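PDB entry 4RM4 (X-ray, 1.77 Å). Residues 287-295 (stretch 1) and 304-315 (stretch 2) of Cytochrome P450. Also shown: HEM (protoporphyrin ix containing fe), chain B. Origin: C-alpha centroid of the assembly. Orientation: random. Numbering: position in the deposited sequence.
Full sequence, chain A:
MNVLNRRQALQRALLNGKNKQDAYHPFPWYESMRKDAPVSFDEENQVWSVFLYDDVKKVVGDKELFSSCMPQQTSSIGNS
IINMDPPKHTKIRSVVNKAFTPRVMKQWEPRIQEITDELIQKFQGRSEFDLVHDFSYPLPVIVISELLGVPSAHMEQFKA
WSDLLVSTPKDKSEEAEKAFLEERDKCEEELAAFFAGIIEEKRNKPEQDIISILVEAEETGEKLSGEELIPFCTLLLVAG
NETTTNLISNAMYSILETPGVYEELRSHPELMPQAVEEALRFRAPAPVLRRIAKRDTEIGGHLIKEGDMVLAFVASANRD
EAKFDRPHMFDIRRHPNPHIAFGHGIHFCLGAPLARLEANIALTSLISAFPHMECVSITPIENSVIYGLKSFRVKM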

# COMPACT_ATOMS: atom_id res chain seq x y z
N PRO A 287 -1.12 2.24 -7.92
CA PRO A 287 -1.96 2.36 -9.12
C PRO A 287 -1.77 1.29 -10.18
O PRO A 287 -2.65 1.14 -11.03
CB PRO A 287 -1.55 3.72 -9.70
CG PRO A 287 -0.15 3.93 -9.20
CD PRO A 287 -0.16 3.35 -7.80
N VAL A 288 -0.64 0.59 -10.16
CA VAL A 288 -0.29 -0.29 -11.27
C VAL A 288 0.41 -1.58 -10.80
O VAL A 288 1.25 -1.56 -9.88
CB VAL A 288 0.52 0.50 -12.35
CG1 VAL A 288 1.86 0.99 -11.78
CG2 VAL A 288 0.72 -0.33 -13.60
N LEU A 289 0.06 -2.71 -11.40
CA LEU A 289 0.60 -3.99 -10.98
C LEU A 289 1.13 -4.68 -12.24
O LEU A 289 0.56 -4.52 -13.31
CB LEU A 289 -0.51 -4.82 -10.33
CG LEU A 289 -1.15 -4.32 -9.04
CD1 LEU A 289 -2.27 -5.29 -8.62
CD2 LEU A 289 -0.13 -4.19 -7.91
N ARG A 290 2.24 -5.41 -12.10
CA ARG A 290 2.87 -6.08 -13.23
C ARG A 290 2.60 -7.59 -13.27
O ARG A 290 2.54 -8.25 -12.24
CB ARG A 290 4.39 -5.85 -13.18
CG ARG A 290 4.84 -4.39 -13.21
CD ARG A 290 6.35 -4.28 -13.05
NE ARG A 290 6.82 -2.90 -13.09
CZ ARG A 290 7.29 -2.29 -14.17
NH1 ARG A 290 7.36 -2.95 -15.32
NH2 ARG A 290 7.69 -1.03 -14.11
N ARG A 291 2.41 -8.12 -14.47
CA ARG A 291 2.35 -9.56 -14.69
C ARG A 291 3.13 -9.93 -15.94
O ARG A 291 3.42 -9.07 -16.79
CB ARG A 291 0.90 -10.05 -14.82
CG ARG A 291 0.01 -9.81 -13.58
CD ARG A 291 0.39 -10.78 -12.48
NE ARG A 291 -0.56 -10.79 -11.36
CZ ARG A 291 -0.47 -10.00 -10.30
NH1 ARG A 291 0.51 -9.11 -10.22
NH2 ARG A 291 -1.36 -10.10 -9.32
N ILE A 292 3.46 -11.21 -16.06
CA ILE A 292 4.04 -11.74 -17.28
C ILE A 292 3.10 -12.80 -17.82
O ILE A 292 2.65 -13.65 -17.07
CB ILE A 292 5.43 -12.36 -17.03
CG1 ILE A 292 6.38 -11.33 -16.44
CG2 ILE A 292 6.03 -12.92 -18.32
CD1 ILE A 292 6.69 -10.21 -17.37
N ALA A 293 2.80 -12.72 -19.11
CA ALA A 293 1.98 -13.73 -19.77
C ALA A 293 2.72 -15.07 -19.80
O ALA A 293 3.86 -15.12 -20.25
CB ALA A 293 1.66 -13.29 -21.18
N LYS A 294 2.08 -16.13 -19.33
CA LYS A 294 2.68 -17.46 -19.33
C LYS A 294 2.43 -18.16 -20.65
O LYS A 294 3.14 -19.09 -21.01
CB LYS A 294 2.08 -18.32 -18.22
CG LYS A 294 2.36 -17.85 -16.81
CD LYS A 294 1.67 -18.80 -15.81
CE LYS A 294 2.27 -18.71 -14.43
NZ LYS A 294 1.76 -17.52 -13.68
N ARG A 295 1.38 -17.72 -21.35
CA ARG A 295 1.01 -18.27 -22.65
C ARG A 295 0.50 -17.15 -23.53
O ARG A 295 0.05 -16.12 -23.03
CB ARG A 295 -0.12 -19.30 -22.50
CG ARG A 295 0.19 -20.52 -21.63
CD ARG A 295 1.09 -21.52 -22.34
NE ARG A 295 0.55 -21.92 -23.65
CZ ARG A 295 -0.19 -23.00 -23.87
NH1 ARG A 295 -0.50 -23.82 -22.87
NH2 ARG A 295 -0.63 -23.26 -25.09
N ILE A 304 -1.74 -11.06 -26.48
CA ILE A 304 -0.55 -10.86 -25.67
C ILE A 304 0.32 -12.10 -25.77
O ILE A 304 -0.12 -13.20 -25.48
CB ILE A 304 -0.95 -10.56 -24.23
CG1 ILE A 304 -1.85 -9.31 -24.25
CG2 ILE A 304 0.28 -10.41 -23.33
CD1 ILE A 304 -2.44 -8.93 -22.93
N LYS A 305 1.56 -11.92 -26.21
CA LYS A 305 2.46 -13.04 -26.48
C LYS A 305 3.04 -13.61 -25.19
O LYS A 305 3.28 -12.86 -24.24
CB LYS A 305 3.62 -12.59 -27.36
CG LYS A 305 3.22 -12.14 -28.75
CD LYS A 305 4.44 -11.61 -29.50
CE LYS A 305 4.13 -11.33 -30.97
NZ LYS A 305 5.35 -10.83 -31.68
N GLU A 306 3.27 -14.92 -25.17
CA GLU A 306 3.94 -15.54 -24.04
C GLU A 306 5.22 -14.80 -23.75
O GLU A 306 6.01 -14.52 -24.65
CB GLU A 306 4.22 -17.03 -24.27
CG GLU A 306 5.14 -17.63 -23.20
CD GLU A 306 5.15 -19.15 -23.20
OE1 GLU A 306 4.43 -19.77 -24.01
OE2 GLU A 306 5.88 -19.74 -22.36
N GLY A 307 5.42 -14.45 -22.48
CA GLY A 307 6.60 -13.72 -22.08
C GLY A 307 6.45 -12.21 -22.07
O GLY A 307 7.34 -11.53 -21.57
N ASP A 308 5.34 -11.69 -22.61
CA ASP A 308 5.12 -10.24 -22.64
C ASP A 308 4.81 -9.69 -21.26
O ASP A 308 4.10 -10.32 -20.48
CB ASP A 308 3.95 -9.89 -23.56
CG ASP A 308 4.35 -9.86 -25.03
OD1 ASP A 308 5.47 -10.31 -25.36
OD2 ASP A 308 3.54 -9.39 -25.84
N MET A 309 5.32 -8.50 -20.96
CA MET A 309 5.03 -7.84 -19.70
C MET A 309 3.73 -7.04 -19.84
O MET A 309 3.47 -6.46 -20.89
CB MET A 309 6.18 -6.91 -19.32
CG MET A 309 5.86 -5.94 -18.20
SD MET A 309 6.23 -6.63 -16.59
CE MET A 309 7.96 -7.04 -16.79
N VAL A 310 2.90 -7.06 -18.80
CA VAL A 310 1.62 -6.34 -18.81
C VAL A 310 1.51 -5.47 -17.56
O VAL A 310 1.76 -5.93 -16.45
CB VAL A 310 0.42 -7.31 -18.80
CG1 VAL A 310 -0.89 -6.54 -18.76
CG2 VAL A 310 0.48 -8.24 -20.02
N LEU A 311 1.15 -4.21 -17.76
CA LEU A 311 0.87 -3.30 -16.66
C LEU A 311 -0.65 -3.16 -16.47
O LEU A 311 -1.35 -2.71 -17.37
CB LEU A 311 1.50 -1.93 -16.92
CG LEU A 311 3.03 -1.88 -17.02
CD1 LEU A 311 3.47 -0.47 -17.43
CD2 LEU A 311 3.68 -2.28 -15.70
N ALA A 312 -1.16 -3.56 -15.31
CA ALA A 312 -2.59 -3.52 -15.05
C ALA A 312 -2.85 -2.35 -14.11
O ALA A 312 -2.46 -2.38 -12.95
CB ALA A 312 -3.06 -4.84 -14.44
N PHE A 313 -3.47 -1.30 -14.64
CA PHE A 313 -3.74 -0.08 -13.89
C PHE A 313 -4.98 -0.15 -13.01
O PHE A 313 -6.07 0.22 -13.41
CB PHE A 313 -3.84 1.11 -14.88
CG PHE A 313 -2.51 1.54 -15.41
CD1 PHE A 313 -1.81 2.57 -14.81
CD2 PHE A 313 -1.94 0.89 -16.50
CE1 PHE A 313 -0.55 2.94 -15.27
CE2 PHE A 313 -0.69 1.27 -16.97
CZ PHE A 313 0.00 2.29 -16.37
N VAL A 314 -4.80 -0.66 -11.79
CA VAL A 314 -5.91 -0.77 -10.86
C VAL A 314 -6.45 0.63 -10.54
O VAL A 314 -7.64 0.78 -10.27
CB VAL A 314 -5.53 -1.54 -9.57
CG1 VAL A 314 -5.20 -3.02 -9.89
CG2 VAL A 314 -4.36 -0.89 -8.86
N ALA A 315 -5.62 1.65 -10.63
CA ALA A 315 -6.12 3.01 -10.40
C ALA A 315 -7.15 3.39 -11.45
O ALA A 315 -8.12 4.06 -11.14
CB ALA A 315 -5.00 4.02 -10.36
CHA HEM B . 0.01 -7.35 -1.84
CHB HEM B . -1.87 -2.90 -2.03
CHC HEM B . -0.77 -2.21 2.67
CHD HEM B . 1.55 -6.46 2.73
C1A HEM B . -0.64 -6.22 -2.30
C2A HEM B . -1.27 -6.06 -3.59
C3A HEM B . -1.79 -4.83 -3.65
C4A HEM B . -1.52 -4.18 -2.39
CMA HEM B . -2.55 -4.20 -4.85
CAA HEM B . -1.34 -7.12 -4.72
CBA HEM B . -0.04 -7.17 -5.49
CGA HEM B . -0.18 -7.98 -6.76
O1A HEM B . 0.83 -8.02 -7.52
O2A HEM B . -1.26 -8.56 -7.02
C1B HEM B . -1.76 -2.37 -0.77
C2B HEM B . -2.36 -1.12 -0.34
C3B HEM B . -2.04 -0.92 0.94
C4B HEM B . -1.25 -2.05 1.39
CMB HEM B . -3.20 -0.20 -1.25
CAB HEM B . -2.43 0.22 1.90
CBB HEM B . -3.49 1.00 1.63
C1C HEM B . -0.08 -3.31 3.10
C2C HEM B . 0.38 -3.56 4.45
C3C HEM B . 1.02 -4.73 4.45
C4C HEM B . 0.98 -5.27 3.12
CMC HEM B . 0.13 -2.59 5.63
CAC HEM B . 1.72 -5.49 5.61
CBC HEM B . 2.02 -4.94 6.79
C1D HEM B . 1.38 -7.08 1.51
C2D HEM B . 1.97 -8.34 1.17
C3D HEM B . 1.49 -8.63 -0.26
C4D HEM B . 0.65 -7.51 -0.63
CMD HEM B . 2.88 -9.21 2.06
CAD HEM B . 1.83 -9.88 -1.11
CBD HEM B . 0.73 -10.92 -0.87
CGD HEM B . 0.95 -12.12 -1.77
O1D HEM B . 0.34 -13.19 -1.48
O2D HEM B . 1.76 -12.00 -2.73
NA HEM B . -0.81 -5.04 -1.59
NB HEM B . -1.08 -2.89 0.32
NC HEM B . 0.31 -4.37 2.30
ND HEM B . 0.61 -6.63 0.45
FE HEM B . -0.38 -4.81 0.40
O HOH W 1 1.86 -19.67 -25.78
O HOH W 2 1.52 -3.65 -0.61

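The two stretches pair as antiparallel strands, their N-to-C directions 148° apart and their axes approaching to 4.7 Å; together they bury 932 Å². The register is fixed by backbone hydrogen bonds. Leu289 N donates to Ala312 O (3.0 Å) and Ala312 N to Leu289 O (2.8 Å, 179° at the hydrogen); Arg291 N to Val310 O (3.0 Å) and Val310 N to Arg291 O (2.9 Å) repeat the pattern. Ala293 N to Asp308 O (3.1 Å) and Gly307 N to Ala293 O (2.8 Å) carry the ladder into the type II turn from Lys305 to Asp308. At the other end, Ala315 N reaches Pro287 O (3.0 Å, 172°), tying the first turn of the helix to stretch 1.

Side chains alternate between the sheet faces. Arg290, Ile292, Met309 and Leu311 share one. Arg290 (m, t, t) is nearly extended, so its aliphatic part runs along Leu311, with Arg290 CG 3.5 Å from Leu311 CD2; that methyl also lies over one face of the guanidinium, while Met309 SD sits at its edge. Arg290 is exposed overall, yet both its methylenes and its guanidinium lie against Leu311. Ile292, with both chi angles m, brings its CD1 to 3.5 Å from Met309 CE, the methionine being folded t, p, p.

On the opposite face lie Leu289, Arg291, Val310 and Ala312. Arg291 is buried, and its m, m, t conformation leads the end of the chain away from stretch 2 to the heme propionate: Arg291 NH1 donates to HEM O1A (2.9 Å) and Arg291 NH2 to HEM O2A (2.8 Å, 175°). These carboxylate oxygens meet the buried charge; Arg290 O is a further, uncharged acceptor for Arg291 NH1 (3.0 Å). Leu289 (m, t) packs its CD1 against Val314 CG1 at 3.9 Å, an apolar contact, and Leu289 CD1 also comes within 3.8 Å of the propionate atom HEM O2A.

Near the helix start, Val288 adopts p, placing CG2 3.8 Å from the centroid of the Phe313 ring and only 7° off the ring normal, a CH-pi contact over the face. The same Val288 CG2 lies 3.8 Å from Leu311 CB. Where Pro287 CA and Ala315 CA approach to 4.4 Å, the small Ala315 fits, its CB 3.5 Å from Pro287 CB. The CA-to-CB bond of Ala293 points toward stretch 2, where Ala293 CB lies 3.5 Å from Lys305 O and 3.8 Å from Ile304 CG2.

Gly307, at phi/psi 92/-10, suits the turn because a CB there would jam against the preceding carbonyl. Beside it, in the same turn, Glu306 faces Arg295 without forming a salt bridge, with Arg295 NE 4.5 Å from Glu306 OE1; water 1 links them, donating to Glu306 OE1 (3.1 Å) and weakly accepting from Arg295 NE (3.4 Å).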